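Local coordinates for SIR4-interacting protein SIF2 (Saccharomyces cerevisiae, PDB 1R5M) that acts in transcriptional corepression within the Set3C complex and antagonizes telomeric silencing, its C-terminal WD repeats forming a beta propeller, at residues S207-E213 with P249-F255; L261-D267 with S291-W297; N283-H288 with R313-L317. One frame throughout, in Å; residues are numbered along the deposited sequence.

Contact 1: residues S207-E213 with P249-F255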
ATOM      1  N   SER A 207     -18.583   3.095  -1.715  1.00 21.79           N
ATOM      2  CA  SER A 207     -17.479   2.414  -1.049  1.00 19.58           C
ATOM      3  C   SER A 207     -17.330   2.844   0.408  1.00 19.26           C
ATOM      4  O   SER A 207     -17.508   4.015   0.744  1.00 19.69           O
ATOM      5  CB  SER A 207     -16.172   2.694  -1.795  1.00 19.62           C
ATOM      6  OG  SER A 207     -15.060   2.134  -1.114  1.00 18.81           O
ATOM      7  N   LEU A 208     -17.005   1.883   1.268  1.00 16.54           N
ATOM      8  CA  LEU A 208     -16.804   2.155   2.687  1.00 16.27           C
ATOM      9  C   LEU A 208     -15.327   2.432   2.930  1.00 15.68           C
ATOM     10  O   LEU A 208     -14.942   2.938   3.984  1.00 14.58           O
ATOM     11  CB  LEU A 208     -17.216   0.948   3.530  1.00 17.80           C
ATOM     12  CG  LEU A 208     -18.669   0.490   3.449  1.00 18.83           C
ATOM     13  CD1 LEU A 208     -18.865  -0.682   4.396  1.00 19.10           C
ATOM     14  CD2 LEU A 208     -19.599   1.640   3.814  1.00 20.18           C
ATOM     15  N   GLY A 209     -14.505   2.088   1.946  1.00 13.86           N
ATOM     16  CA  GLY A 209     -13.074   2.278   2.078  1.00 13.58           C
ATOM     17  C   GLY A 209     -12.321   1.263   1.239  1.00 12.73           C
ATOM     18  O   GLY A 209     -12.931   0.377   0.636  1.00 14.04           O
ATOM     19  N   VAL A 210     -10.996   1.368   1.222  1.00 12.60           N
ATOM     20  CA  VAL A 210     -10.180   0.479   0.408  1.00 12.35           C
ATOM     21  C   VAL A 210      -8.981  -0.142   1.120  1.00 11.75           C
ATOM     22  O   VAL A 210      -7.999  -0.513   0.476  1.00 14.04           O
ATOM     23  CB  VAL A 210      -9.668   1.224  -0.840  1.00 13.13           C
ATOM     24  CG1 VAL A 210     -10.843   1.624  -1.728  1.00 13.73           C
ATOM     25  CG2 VAL A 210      -8.888   2.467  -0.420  1.00 14.66           C
ATOM     26  N   ASP A 211      -9.047  -0.252   2.440  1.00 10.49           N
ATOM     27  CA  ASP A 211      -7.939  -0.848   3.183  1.00 10.23           C
ATOM     28  C   ASP A 211      -8.470  -1.621   4.386  1.00 11.03           C
ATOM     29  O   ASP A 211      -9.590  -1.389   4.841  1.00 11.19           O
ATOM     30  CB  ASP A 211      -6.972   0.249   3.656  1.00 10.56           C
ATOM     31  CG  ASP A 211      -5.532  -0.238   3.782  1.00 12.64           C
ATOM     32  OD1 ASP A 211      -5.273  -1.431   3.514  1.00 12.79           O
ATOM     33  OD2 ASP A 211      -4.657   0.584   4.141  1.00 11.98           O
ATOM     34  N   VAL A 212      -7.659  -2.561   4.869  1.00 10.63           N
ATOM     35  CA  VAL A 212      -7.961  -3.370   6.050  1.00 11.33           C
ATOM     36  C   VAL A 212      -6.615  -3.515   6.761  1.00  9.84           C
ATOM     37  O   VAL A 212      -5.579  -3.194   6.185  1.00  9.89           O
ATOM     38  CB  VAL A 212      -8.502  -4.774   5.685  1.00 11.69           C
ATOM     39  CG1 VAL A 212      -9.824  -4.649   4.932  1.00 12.57           C
ATOM     40  CG2 VAL A 212      -7.479  -5.529   4.858  1.00 12.93           C
ATOM     41  N   GLU A 213      -6.607  -4.001   7.998  1.00  9.78           N
ATOM     42  CA  GLU A 213      -5.339  -4.111   8.711  1.00 10.29           C
ATOM     43  C   GLU A 213      -5.402  -5.016   9.935  1.00 10.10           C
ATOM     44  O   GLU A 213      -6.422  -5.078  10.615  1.00 11.47           O
ATOM     45  CB  GLU A 213      -4.876  -2.705   9.140  1.00 10.02           C
ATOM     46  CG  GLU A 213      -3.586  -2.662   9.955  1.00 11.30           C
ATOM     47  CD  GLU A 213      -2.346  -2.947   9.122  1.00 13.98           C
ATOM     48  OE1 GLU A 213      -2.447  -3.733   8.155  1.00 19.00           O
ATOM     49  OE2 GLU A 213      -1.268  -2.400   9.438  1.00 11.72           O
ATOM     50  N   PRO A 249     -15.255   7.570   3.646  1.00 14.46           N
ATOM     51  CA  PRO A 249     -14.612   6.273   3.416  1.00 13.80           C
ATOM     52  C   PRO A 249     -13.185   6.202   3.960  1.00 13.67           C
ATOM     53  O   PRO A 249     -12.456   7.198   3.964  1.00 13.68           O
ATOM     54  CB  PRO A 249     -14.667   6.131   1.900  1.00 15.12           C
ATOM     55  CG  PRO A 249     -15.971   6.801   1.568  1.00 15.99           C
ATOM     56  CD  PRO A 249     -15.909   8.053   2.415  1.00 14.71           C
ATOM     57  N   ILE A 250     -12.798   5.014   4.414  1.00 11.80           N
ATOM     58  CA  ILE A 250     -11.472   4.786   4.974  1.00 10.75           C
ATOM     59  C   ILE A 250     -10.502   4.404   3.859  1.00 10.90           C
ATOM     60  O   ILE A 250     -10.663   3.371   3.210  1.00 12.52           O
ATOM     61  CB  ILE A 250     -11.522   3.664   6.035  1.00 10.28           C
ATOM     62  CG1 ILE A 250     -12.558   4.010   7.112  1.00 10.55           C
ATOM     63  CG2 ILE A 250     -10.150   3.473   6.656  1.00 11.95           C
ATOM     64  CD1 ILE A 250     -12.295   5.327   7.835  1.00 12.72           C
ATOM     65  N   SER A 251      -9.491   5.241   3.650  1.00 10.00           N
ATOM     66  CA  SER A 251      -8.513   5.024   2.587  1.00 10.38           C
ATOM     67  C   SER A 251      -7.229   4.333   3.034  1.00 11.10           C
ATOM     68  O   SER A 251      -6.531   3.728   2.219  1.00 12.30           O
ATOM     69  CB  SER A 251      -8.158   6.366   1.943  1.00 11.38           C
ATOM     70  OG  SER A 251      -7.648   7.268   2.913  1.00 11.29           O
ATOM     71  N   VAL A 252      -6.920   4.424   4.323  1.00 10.14           N
ATOM     72  CA  VAL A 252      -5.695   3.830   4.847  1.00 10.43           C
ATOM     73  C   VAL A 252      -5.866   3.306   6.265  1.00  8.70           C
ATOM     74  O   VAL A 252      -6.496   3.951   7.098  1.00  8.91           O
ATOM     75  CB  VAL A 252      -4.545   4.872   4.910  1.00 10.18           C
ATOM     76  CG1 VAL A 252      -3.256   4.206   5.387  1.00 13.27           C
ATOM     77  CG2 VAL A 252      -4.351   5.536   3.551  1.00 11.13           C
ATOM     78  N   LEU A 253      -5.291   2.137   6.525  1.00  9.61           N
ATOM     79  CA  LEU A 253      -5.292   1.536   7.855  1.00  8.68           C
ATOM     80  C   LEU A 253      -3.906   0.920   8.027  1.00  9.53           C
ATOM     81  O   LEU A 253      -3.547  -0.029   7.329  1.00 11.11           O
ATOM     82  CB  LEU A 253      -6.386   0.469   7.990  1.00  9.22           C
ATOM     83  CG  LEU A 253      -7.809   1.029   8.092  1.00  9.03           C
ATOM     84  CD1 LEU A 253      -8.806  -0.104   7.989  1.00 10.36           C
ATOM     85  CD2 LEU A 253      -7.987   1.779   9.412  1.00  9.40           C
ATOM     86  N   GLU A 254      -3.129   1.494   8.941  1.00  9.15           N
ATOM     87  CA  GLU A 254      -1.766   1.044   9.215  1.00  9.93           C
ATOM     88  C   GLU A 254      -1.512   0.926  10.710  1.00 10.01           C
ATOM     89  O   GLU A 254      -1.559   1.919  11.444  1.00  9.55           O
ATOM     90  CB  GLU A 254      -0.753   2.026   8.620  1.00 10.44           C
ATOM     91  CG  GLU A 254      -0.704   2.061   7.099  1.00 12.44           C
ATOM     92  CD  GLU A 254      -0.053   0.826   6.503  1.00 13.90           C
ATOM     93  OE1 GLU A 254       0.483   0.002   7.273  1.00 17.22           O
ATOM     94  OE2 GLU A 254      -0.072   0.688   5.263  1.00 17.60           O
ATOM     95  N   PHE A 255      -1.231  -0.291  11.160  1.00  9.61           N
ATOM     96  CA  PHE A 255      -0.965  -0.531  12.570  1.00 10.86           C
ATOM     97  C   PHE A 255       0.535  -0.560  12.841  1.00 11.15           C
ATOM     98  O   PHE A 255       1.301  -1.160  12.085  1.00 12.82           O
ATOM     99  CB  PHE A 255      -1.585  -1.864  13.006  1.00 11.68           C
ATOM    100  CG  PHE A 255      -1.447  -2.147  14.475  1.00 13.05           C
ATOM    101  CD1 PHE A 255      -2.169  -1.412  15.412  1.00 11.75           C
ATOM    102  CD2 PHE A 255      -0.596  -3.152  14.924  1.00 14.60           C
ATOM    103  CE1 PHE A 255      -2.048  -1.676  16.778  1.00 15.10           C
ATOM    104  CE2 PHE A 255      -0.467  -3.424  16.286  1.00 15.37           C
ATOM    105  CZ  PHE A 255      -1.194  -2.685  17.212  1.00 14.19           C
TER
HETATM  106  O   HOH W   1      -2.133  -0.114   3.887  1.00 19.16           O
HETATM  107  O   HOH W   2      -4.220   2.353   1.766  1.00 26.39           O
HETATM  108  O   HOH W   3      -0.264  -2.534   6.601  1.00 22.50           O
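D211 and E213 both carry their carboxylates across to strand 250-255 through the first torsion: in D211 it puts CG roughly opposite the backbone N (chi1 -151°), and E213 starts out likewise before a bend at chi2 (73°) brings its acid group down on F255. The two acids, D211 at the end of the loop and E213 at the start of strand 213-216, accept from backbone N-H groups that lie two residues apart. L253 N reaches D211 OD2 at 2.9 Å, coming from above the carboxylate plane; F255 N meets the anti lone pair of E213 OE2 at 2.7 Å, almost in line with its N-H (176°). Carboxylates thus stand in for main-chain carbonyls between two segments that run parallel. At the other end the backbones pair directly, I250 N donating to L208 O at 3.0 Å. G209 fits there because its backbone angles would jam any side chain against the preceding carbonyl. K156 makes salt bridges with D211 OD1 and E213 OE1, and water 1 joins D211 OD2 to E254 OE2. A leucine in place of D211 would probably leave L253 N without its acceptor and K156 with one anion fewer. The inner edges of blades WD 4 and WD 5 are therefore joined by two carboxylate-to-backbone bonds as well as by direct backbone pairing, and K156 is likely to offset the clustered negative charge.

Contact 2: residues L261-D267 with S291-W297; sequences LLLSASD and SIVSASW
Strands 261-266 and 292-297 run antiparallel at 164°; their axes approach to 6.7 Å, too far for backbone pairing along their length, and over most of it the two propeller blades meet through side chains. The backbones draw together at one end, where D267 CA and S291 CA are 4.2 Å apart; water 4 donates to D267 O and is also hydrogen-bonded to S291 OG. Toward the other end W297 fills the wider gap with its indole. L263, its CG turned nearly opposite the backbone N (chi1 160°), lays CD2 over one face of that ring, and its CB comes 3.5 Å from W297 NE1. L261 crosses the indole at about a right angle, CB to W297 CH2 being 3.7 Å. Between these ends the small A265 and A295 let the strands approach, A265 CB touching I292 CG2 at 3.7 Å and A295 CB at 4.2 Å. The polar edge of the indole is provided for, since W297 NE1 donates to the carbonyl of E254. Strand 261-266 is the second of the WD 5 blade, lying between strands 250-256 and 271-274, while 292-298 is the innermost strand of WD 6; I273 and V303, one from each blade, also pack against L263.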
ATOM      1  N   LEU A 261      -0.381   1.481  18.078  1.00 11.16           N
ATOM      2  CA  LEU A 261      -1.374   2.450  17.642  1.00 10.21           C
ATOM      3  C   LEU A 261      -1.769   2.206  16.196  1.00 10.39           C
ATOM      4  O   LEU A 261      -0.957   1.763  15.385  1.00  9.72           O
ATOM      5  CB  LEU A 261      -0.828   3.874  17.769  1.00 10.24           C
ATOM      6  CG  LEU A 261      -0.457   4.355  19.175  1.00 10.63           C
ATOM      7  CD1 LEU A 261       0.155   5.745  19.084  1.00 11.48           C
ATOM      8  CD2 LEU A 261      -1.695   4.375  20.064  1.00 13.35           C
ATOM      9  N   LEU A 262      -3.027   2.497  15.891  1.00  8.72           N
ATOM     10  CA  LEU A 262      -3.553   2.345  14.543  1.00  9.38           C
ATOM     11  C   LEU A 262      -3.664   3.712  13.889  1.00  9.57           C
ATOM     12  O   LEU A 262      -4.207   4.646  14.480  1.00 10.21           O
ATOM     13  CB  LEU A 262      -4.944   1.710  14.576  1.00  9.50           C
ATOM     14  CG  LEU A 262      -5.667   1.644  13.225  1.00  7.91           C
ATOM     15  CD1 LEU A 262      -4.966   0.637  12.315  1.00 10.15           C
ATOM     16  CD2 LEU A 262      -7.121   1.251  13.437  1.00 10.02           C
ATOM     17  N   LEU A 263      -3.135   3.826  12.676  1.00  9.26           N
ATOM     18  CA  LEU A 263      -3.217   5.060  11.906  1.00  9.06           C
ATOM     19  C   LEU A 263      -4.290   4.843  10.848  1.00  8.45           C
ATOM     20  O   LEU A 263      -4.288   3.821  10.161  1.00  8.57           O
ATOM     21  CB  LEU A 263      -1.882   5.355  11.211  1.00  9.47           C
ATOM     22  CG  LEU A 263      -1.938   6.312  10.013  1.00  9.63           C
ATOM     23  CD1 LEU A 263      -2.265   7.727  10.476  1.00 10.41           C
ATOM     24  CD2 LEU A 263      -0.597   6.294   9.295  1.00 11.68           C
ATOM     25  N   SER A 264      -5.227   5.781  10.734  1.00  7.35           N
ATOM     26  CA  SER A 264      -6.257   5.675   9.708  1.00  7.68           C
ATOM     27  C   SER A 264      -6.308   6.980   8.920  1.00  9.08           C
ATOM     28  O   SER A 264      -5.979   8.044   9.443  1.00  9.61           O
ATOM     29  CB  SER A 264      -7.631   5.388  10.334  1.00  9.47           C
ATOM     30  OG  SER A 264      -8.049   6.442  11.186  1.00  8.89           O
ATOM     31  N   ALA A 265      -6.676   6.883   7.647  1.00  9.20           N
ATOM     32  CA  ALA A 265      -6.813   8.063   6.796  1.00 10.15           C
ATOM     33  C   ALA A 265      -8.174   7.926   6.140  1.00 11.65           C
ATOM     34  O   ALA A 265      -8.663   6.811   5.930  1.00 10.34           O
ATOM     35  CB  ALA A 265      -5.718   8.110   5.743  1.00 10.71           C
ATOM     36  N   SER A 266      -8.788   9.054   5.805  1.00 12.13           N
ATOM     37  CA  SER A 266     -10.117   9.023   5.216  1.00 13.22           C
ATOM     38  C   SER A 266     -10.321  10.035   4.099  1.00 15.23           C
ATOM     39  O   SER A 266      -9.541  10.977   3.941  1.00 15.91           O
ATOM     40  CB  SER A 266     -11.150   9.273   6.319  1.00 14.10           C
ATOM     41  OG  SER A 266     -12.444   9.500   5.789  1.00 15.63           O
ATOM     42  N   ASP A 267     -11.375   9.820   3.319  1.00 16.25           N
ATOM     43  CA  ASP A 267     -11.720  10.734   2.242  1.00 17.04           C
ATOM     44  C   ASP A 267     -12.108  12.059   2.887  1.00 18.15           C
ATOM     45  O   ASP A 267     -12.137  13.093   2.214  1.00 19.04           O
ATOM     46  CB  ASP A 267     -12.914  10.213   1.435  1.00 17.61           C
ATOM     47  CG  ASP A 267     -12.547   9.078   0.498  1.00 18.11           C
ATOM     48  OD1 ASP A 267     -11.369   8.672   0.464  1.00 18.87           O
ATOM     49  OD2 ASP A 267     -13.453   8.594  -0.213  1.00 19.92           O
ATOM     50  N   SER A 291      -9.124  14.491  -0.323  1.00 18.05           N
ATOM     51  CA  SER A 291      -8.933  13.116   0.118  1.00 17.61           C
ATOM     52  C   SER A 291      -7.473  12.722   0.282  1.00 16.40           C
ATOM     53  O   SER A 291      -6.616  13.102  -0.519  1.00 15.72           O
ATOM     54  CB  SER A 291      -9.600  12.156  -0.869  1.00 20.07           C
ATOM     55  OG  SER A 291     -10.989  12.413  -0.963  1.00 24.40           O
ATOM     56  N   ILE A 292      -7.198  11.956   1.330  1.00 14.69           N
ATOM     57  CA  ILE A 292      -5.851  11.473   1.592  1.00 14.56           C
ATOM     58  C   ILE A 292      -5.706  10.146   0.857  1.00 14.32           C
ATOM     59  O   ILE A 292      -6.482   9.214   1.080  1.00 17.32           O
ATOM     60  CB  ILE A 292      -5.624  11.283   3.106  1.00 13.29           C
ATOM     61  CG1 ILE A 292      -5.627  12.655   3.790  1.00 16.00           C
ATOM     62  CG2 ILE A 292      -4.310  10.556   3.354  1.00 13.87           C
ATOM     63  CD1 ILE A 292      -5.519  12.608   5.297  1.00 17.74           C
ATOM     64  N   VAL A 293      -4.713  10.057  -0.021  1.00 12.90           N
ATOM     65  CA  VAL A 293      -4.511   8.847  -0.809  1.00 12.67           C
ATOM     66  C   VAL A 293      -3.598   7.809  -0.170  1.00 11.21           C
ATOM     67  O   VAL A 293      -3.768   6.612  -0.399  1.00 12.48           O
ATOM     68  CB  VAL A 293      -3.983   9.193  -2.221  1.00 14.36           C
ATOM     69  CG1 VAL A 293      -4.983  10.094  -2.934  1.00 16.88           C
ATOM     70  CG2 VAL A 293      -2.629   9.875  -2.128  1.00 17.15           C
ATOM     71  N   SER A 294      -2.639   8.260   0.633  1.00  9.62           N
ATOM     72  CA  SER A 294      -1.714   7.344   1.295  1.00  9.73           C
ATOM     73  C   SER A 294      -1.229   7.953   2.604  1.00  9.26           C
ATOM     74  O   SER A 294      -1.185   9.173   2.747  1.00  9.22           O
ATOM     75  CB  SER A 294      -0.487   7.067   0.415  1.00 10.71           C
ATOM     76  OG  SER A 294      -0.846   6.652  -0.893  1.00 13.52           O
ATOM     77  N   ALA A 295      -0.868   7.096   3.554  1.00  9.79           N
ATOM     78  CA  ALA A 295      -0.342   7.537   4.841  1.00  9.77           C
ATOM     79  C   ALA A 295       0.478   6.408   5.445  1.00  9.77           C
ATOM     80  O   ALA A 295       0.155   5.231   5.271  1.00 10.97           O
ATOM     81  CB  ALA A 295      -1.477   7.929   5.783  1.00 10.03           C
ATOM     82  N   SER A 296       1.540   6.772   6.155  1.00 10.14           N
ATOM     83  CA  SER A 296       2.429   5.795   6.770  1.00 10.07           C
ATOM     84  C   SER A 296       2.984   6.282   8.092  1.00 10.05           C
ATOM     85  O   SER A 296       3.027   7.482   8.370  1.00  9.93           O
ATOM     86  CB  SER A 296       3.639   5.514   5.867  1.00 11.88           C
ATOM     87  OG  SER A 296       3.278   4.960   4.620  1.00 12.30           O
ATOM     88  N   TRP A 297       3.428   5.329   8.900  1.00  9.95           N
ATOM     89  CA  TRP A 297       4.069   5.653  10.154  1.00  9.84           C
ATOM     90  C   TRP A 297       5.499   6.030   9.805  1.00 11.15           C
ATOM     91  O   TRP A 297       6.087   5.479   8.871  1.00 12.04           O
ATOM     92  CB  TRP A 297       4.106   4.436  11.085  1.00  9.74           C
ATOM     93  CG  TRP A 297       2.839   4.207  11.803  1.00  9.32           C
ATOM     94  CD1 TRP A 297       1.845   3.334  11.466  1.00  9.67           C
ATOM     95  CD2 TRP A 297       2.392   4.899  12.967  1.00  8.76           C
ATOM     96  NE1 TRP A 297       0.802   3.442  12.353  1.00 10.08           N
ATOM     97  CE2 TRP A 297       1.111   4.398  13.286  1.00  9.12           C
ATOM     98  CE3 TRP A 297       2.950   5.898  13.775  1.00 10.34           C
ATOM     99  CZ2 TRP A 297       0.375   4.865  14.379  1.00 10.19           C
ATOM    100  CZ3 TRP A 297       2.219   6.364  14.865  1.00 10.65           C
ATOM    101  CH2 TRP A 297       0.943   5.844  15.155  1.00 10.30           C
TER
HETATM  102  O   HOH W   4     -13.270  13.681  -0.459  1.00 33.80           O

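Contact 3: residues N283-H288 with R313-L317; sequences NCFYGH and RLWSL. Unlike the reference sequence in segment 283-288: C284 (reference Ser).
F285 and W315 lie side by side, pointing opposite ways, each methylene covering the other's ring. F285 CB sits 3.7 Å from the centroid of the six-membered ring of W315, and W315 CB lies 4.0 Å from the centroid of the F285 ring, nearly over its centre. The planes are only 22° from parallel, yet the rings are displaced until little of one lies over the other; these are CH-pi contacts more than a stack. Large flat residues suit this place because they fill the space between the backbones, F285 CA and W315 CA being 7.8 Å apart. L317 CD1 closes the edge of the F285 ring, 4.2 Å from CE1. At the edge of the indole, Y286 O approaches W315 CH2 to 3.3 Å. G287 follows, in a backbone conformation that calls for glycine; a side chain here would also collide with the indole. Next to it, R313 stretches out from CG to NE and lays CD over one face of H288, 3.6 Å from the ring centroid. Its guanidinium, at 72° to the imidazole, turns a face to G287 O.

A second shell fixes these groups. H288 NE2 and W315 NE1 both bond to S305 OG, and H288 ND1 to D309 OD2, which settles the rotation of both rings: this is the Asp-His-Ser-Trp tetrad characteristic of WD40 repeats. S311 OG is bonded to R313 NE. Farther out, F285 belongs to strand 283-285, the outer edge of one blade, where it pairs with L271 of strand 271-274. W315 and R313 lie on strand 311-316 of the next blade, between strands 302-307 and 321-327, so the contact packs the outer strand of one blade against the third strand of the next.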
ATOM      1  N   ASN A 283      -5.673  10.932  18.437  1.00 10.72           N
ATOM      2  CA  ASN A 283      -5.293  12.123  17.680  1.00 11.83           C
ATOM      3  C   ASN A 283      -6.160  12.227  16.437  1.00 11.21           C
ATOM      4  O   ASN A 283      -6.655  11.221  15.930  1.00 10.87           O
ATOM      5  CB  ASN A 283      -3.835  12.051  17.208  1.00 12.67           C
ATOM      6  CG  ASN A 283      -2.842  12.110  18.343  1.00 15.17           C
ATOM      7  OD1 ASN A 283      -2.702  13.134  19.019  1.00 21.20           O
ATOM      8  ND2 ASN A 283      -2.138  11.013  18.557  1.00 13.70           N
ATOM      9  N   CYS A 284      -6.347  13.452  15.960  1.00 10.81           N
ATOM     10  CA  CYS A 284      -7.096  13.706  14.736  1.00 11.01           C
ATOM     11  C   CYS A 284      -6.396  14.892  14.097  1.00 11.15           C
ATOM     12  O   CYS A 284      -6.381  15.989  14.661  1.00 11.37           O
ATOM     13  CB  CYS A 284      -8.555  14.056  15.018  1.00 11.65           C
ATOM     14  SG  CYS A 284      -9.516  14.264  13.488  1.00 14.25           S
ATOM     15  N   PHE A 285      -5.801  14.666  12.930  1.00 10.60           N
ATOM     16  CA  PHE A 285      -5.067  15.710  12.228  1.00 10.16           C
ATOM     17  C   PHE A 285      -5.795  16.309  11.026  1.00 10.74           C
ATOM     18  O   PHE A 285      -6.052  15.620  10.029  1.00 10.48           O
ATOM     19  CB  PHE A 285      -3.700  15.174  11.771  1.00 10.82           C
ATOM     20  CG  PHE A 285      -2.798  14.762  12.901  1.00 11.32           C
ATOM     21  CD1 PHE A 285      -2.369  13.442  13.023  1.00 12.12           C
ATOM     22  CD2 PHE A 285      -2.377  15.692  13.845  1.00 12.80           C
ATOM     23  CE1 PHE A 285      -1.533  13.055  14.070  1.00 12.30           C
ATOM     24  CE2 PHE A 285      -1.541  15.315  14.895  1.00 13.35           C
ATOM     25  CZ  PHE A 285      -1.118  13.996  15.008  1.00 13.21           C
ATOM     26  N   TYR A 286      -6.116  17.597  11.139  1.00 11.99           N
ATOM     27  CA  TYR A 286      -6.781  18.355  10.082  1.00 12.41           C
ATOM     28  C   TYR A 286      -5.724  19.148   9.323  1.00 12.49           C
ATOM     29  O   TYR A 286      -4.712  19.551   9.891  1.00 12.76           O
ATOM     30  CB  TYR A 286      -7.787  19.361  10.657  1.00 14.61           C
ATOM     31  CG  TYR A 286      -8.992  18.758  11.338  1.00 14.99           C
ATOM     32  CD1 TYR A 286      -8.981  18.489  12.706  1.00 17.03           C
ATOM     33  CD2 TYR A 286     -10.143  18.458  10.613  1.00 16.86           C
ATOM     34  CE1 TYR A 286     -10.092  17.934  13.339  1.00 16.87           C
ATOM     35  CE2 TYR A 286     -11.258  17.904  11.231  1.00 18.19           C
ATOM     36  CZ  TYR A 286     -11.225  17.643  12.594  1.00 17.15           C
ATOM     37  OH  TYR A 286     -12.325  17.087  13.205  1.00 18.41           O
ATOM     38  N   GLY A 287      -5.974  19.384   8.042  1.00 12.74           N
ATOM     39  CA  GLY A 287      -5.029  20.145   7.246  1.00 14.44           C
ATOM     40  C   GLY A 287      -5.207  19.908   5.764  1.00 15.60           C
ATOM     41  O   GLY A 287      -5.263  20.856   4.974  1.00 16.02           O
ATOM     42  N   HIS A 288      -5.282  18.641   5.374  1.00 14.72           N
ATOM     43  CA  HIS A 288      -5.468  18.307   3.971  1.00 15.74           C
ATOM     44  C   HIS A 288      -6.810  18.858   3.503  1.00 16.72           C
ATOM     45  O   HIS A 288      -7.806  18.779   4.222  1.00 17.58           O
ATOM     46  CB  HIS A 288      -5.409  16.792   3.775  1.00 14.56           C
ATOM     47  CG  HIS A 288      -4.014  16.245   3.747  1.00 13.34           C
ATOM     48  ND1 HIS A 288      -3.092  16.615   2.790  1.00 13.09           N
ATOM     49  CD2 HIS A 288      -3.388  15.349   4.546  1.00 13.22           C
ATOM     50  CE1 HIS A 288      -1.960  15.968   3.001  1.00 13.79           C
ATOM     51  NE2 HIS A 288      -2.112  15.194   4.061  1.00 12.63           N
ATOM     52  N   ARG A 313       2.370  15.855   4.067  1.00 11.18           N
ATOM     53  CA  ARG A 313       2.421  16.419   5.405  1.00 11.31           C
ATOM     54  C   ARG A 313       2.950  15.442   6.438  1.00 10.47           C
ATOM     55  O   ARG A 313       2.525  14.287   6.491  1.00 11.28           O
ATOM     56  CB  ARG A 313       1.026  16.908   5.808  1.00 11.68           C
ATOM     57  CG  ARG A 313       0.498  18.002   4.885  1.00 12.92           C
ATOM     58  CD  ARG A 313      -0.937  18.396   5.189  1.00 14.45           C
ATOM     59  NE  ARG A 313      -1.458  19.286   4.153  1.00 15.90           N
ATOM     60  CZ  ARG A 313      -1.725  20.574   4.334  1.00 19.92           C
ATOM     61  NH1 ARG A 313      -1.529  21.136   5.520  1.00 20.02           N
ATOM     62  NH2 ARG A 313      -2.178  21.303   3.323  1.00 23.68           N
ATOM     63  N   LEU A 314       3.892  15.920   7.246  1.00 10.05           N
ATOM     64  CA  LEU A 314       4.503  15.124   8.309  1.00  9.95           C
ATOM     65  C   LEU A 314       3.925  15.647   9.619  1.00 11.38           C
ATOM     66  O   LEU A 314       4.002  16.848   9.908  1.00 11.34           O
ATOM     67  CB  LEU A 314       6.026  15.292   8.292  1.00 11.30           C
ATOM     68  CG  LEU A 314       6.809  14.532   9.365  1.00 11.23           C
ATOM     69  CD1 LEU A 314       6.701  13.030   9.126  1.00 12.64           C
ATOM     70  CD2 LEU A 314       8.266  14.969   9.325  1.00 12.94           C
ATOM     71  N   TRP A 315       3.354  14.742  10.407  1.00 10.52           N
ATOM     72  CA  TRP A 315       2.704  15.107  11.661  1.00 10.70           C
ATOM     73  C   TRP A 315       3.409  14.549  12.890  1.00 10.72           C
ATOM     74  O   TRP A 315       3.938  13.443  12.861  1.00 11.56           O
ATOM     75  CB  TRP A 315       1.257  14.600  11.651  1.00  9.90           C
ATOM     76  CG  TRP A 315       0.510  14.826  10.354  1.00  9.70           C
ATOM     77  CD1 TRP A 315       0.533  14.033   9.238  1.00  9.74           C
ATOM     78  CD2 TRP A 315      -0.398  15.892  10.067  1.00 10.16           C
ATOM     79  NE1 TRP A 315      -0.316  14.539   8.276  1.00  9.47           N
ATOM     80  CE2 TRP A 315      -0.899  15.680   8.762  1.00 10.81           C
ATOM     81  CE3 TRP A 315      -0.841  17.009  10.789  1.00 11.03           C
ATOM     82  CZ2 TRP A 315      -1.822  16.544   8.166  1.00 11.91           C
ATOM     83  CZ3 TRP A 315      -1.757  17.866  10.194  1.00 11.08           C
ATOM     84  CH2 TRP A 315      -2.238  17.629   8.898  1.00 13.30           C
ATOM     85  N   SER A 316       3.392  15.323  13.974  1.00 11.03           N
ATOM     86  CA  SER A 316       4.013  14.921  15.233  1.00 11.55           C
ATOM     87  C   SER A 316       2.967  14.506  16.263  1.00 11.87           C
ATOM     88  O   SER A 316       2.064  15.279  16.586  1.00 11.86           O
ATOM     89  CB  SER A 316       4.839  16.077  15.804  1.00 12.49           C
ATOM     90  OG  SER A 316       5.212  15.828  17.153  1.00 13.70           O
ATOM     91  N   LEU A 317       3.076  13.285  16.776  1.00 11.37           N
ATOM     92  CA  LEU A 317       2.139  12.831  17.799  1.00 11.14           C
ATOM     93  C   LEU A 317       2.507  13.452  19.147  1.00 13.01           C
ATOM     94  O   LEU A 317       1.631  13.802  19.935  1.00 14.04           O
ATOM     95  CB  LEU A 317       2.152  11.301  17.917  1.00 11.55           C
ATOM     96  CG  LEU A 317       1.233  10.541  16.953  1.00 14.19           C
ATOM     97  CD1 LEU A 317       1.709  10.718  15.515  1.00 14.45           C
ATOM     98  CD2 LEU A 317       1.218   9.069  17.333  1.00 13.75           C
TER

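How the contacts relate
From the N terminus, contact 1 comes first: it closes the loop from 207 to 255, which holds all four strands of blade WD 4, and joins its inner edge to that of WD 5. Only then does contact 2 open, on the next strand, 261-266, which pairs with 250-256 through bonds such as L263 N to E254 O. Contact 3 starts before contact 2 has closed, so the two cross: the chain passes 261-267, 283-288, 291-297 and 313-317 in turn. Contact 2 joins blades WD 5 and WD 6 near the propeller's centre, contact 3 the same two farther out, and they meet where L317 packs on W297 and L261. Contacts 1 and 3 do not touch.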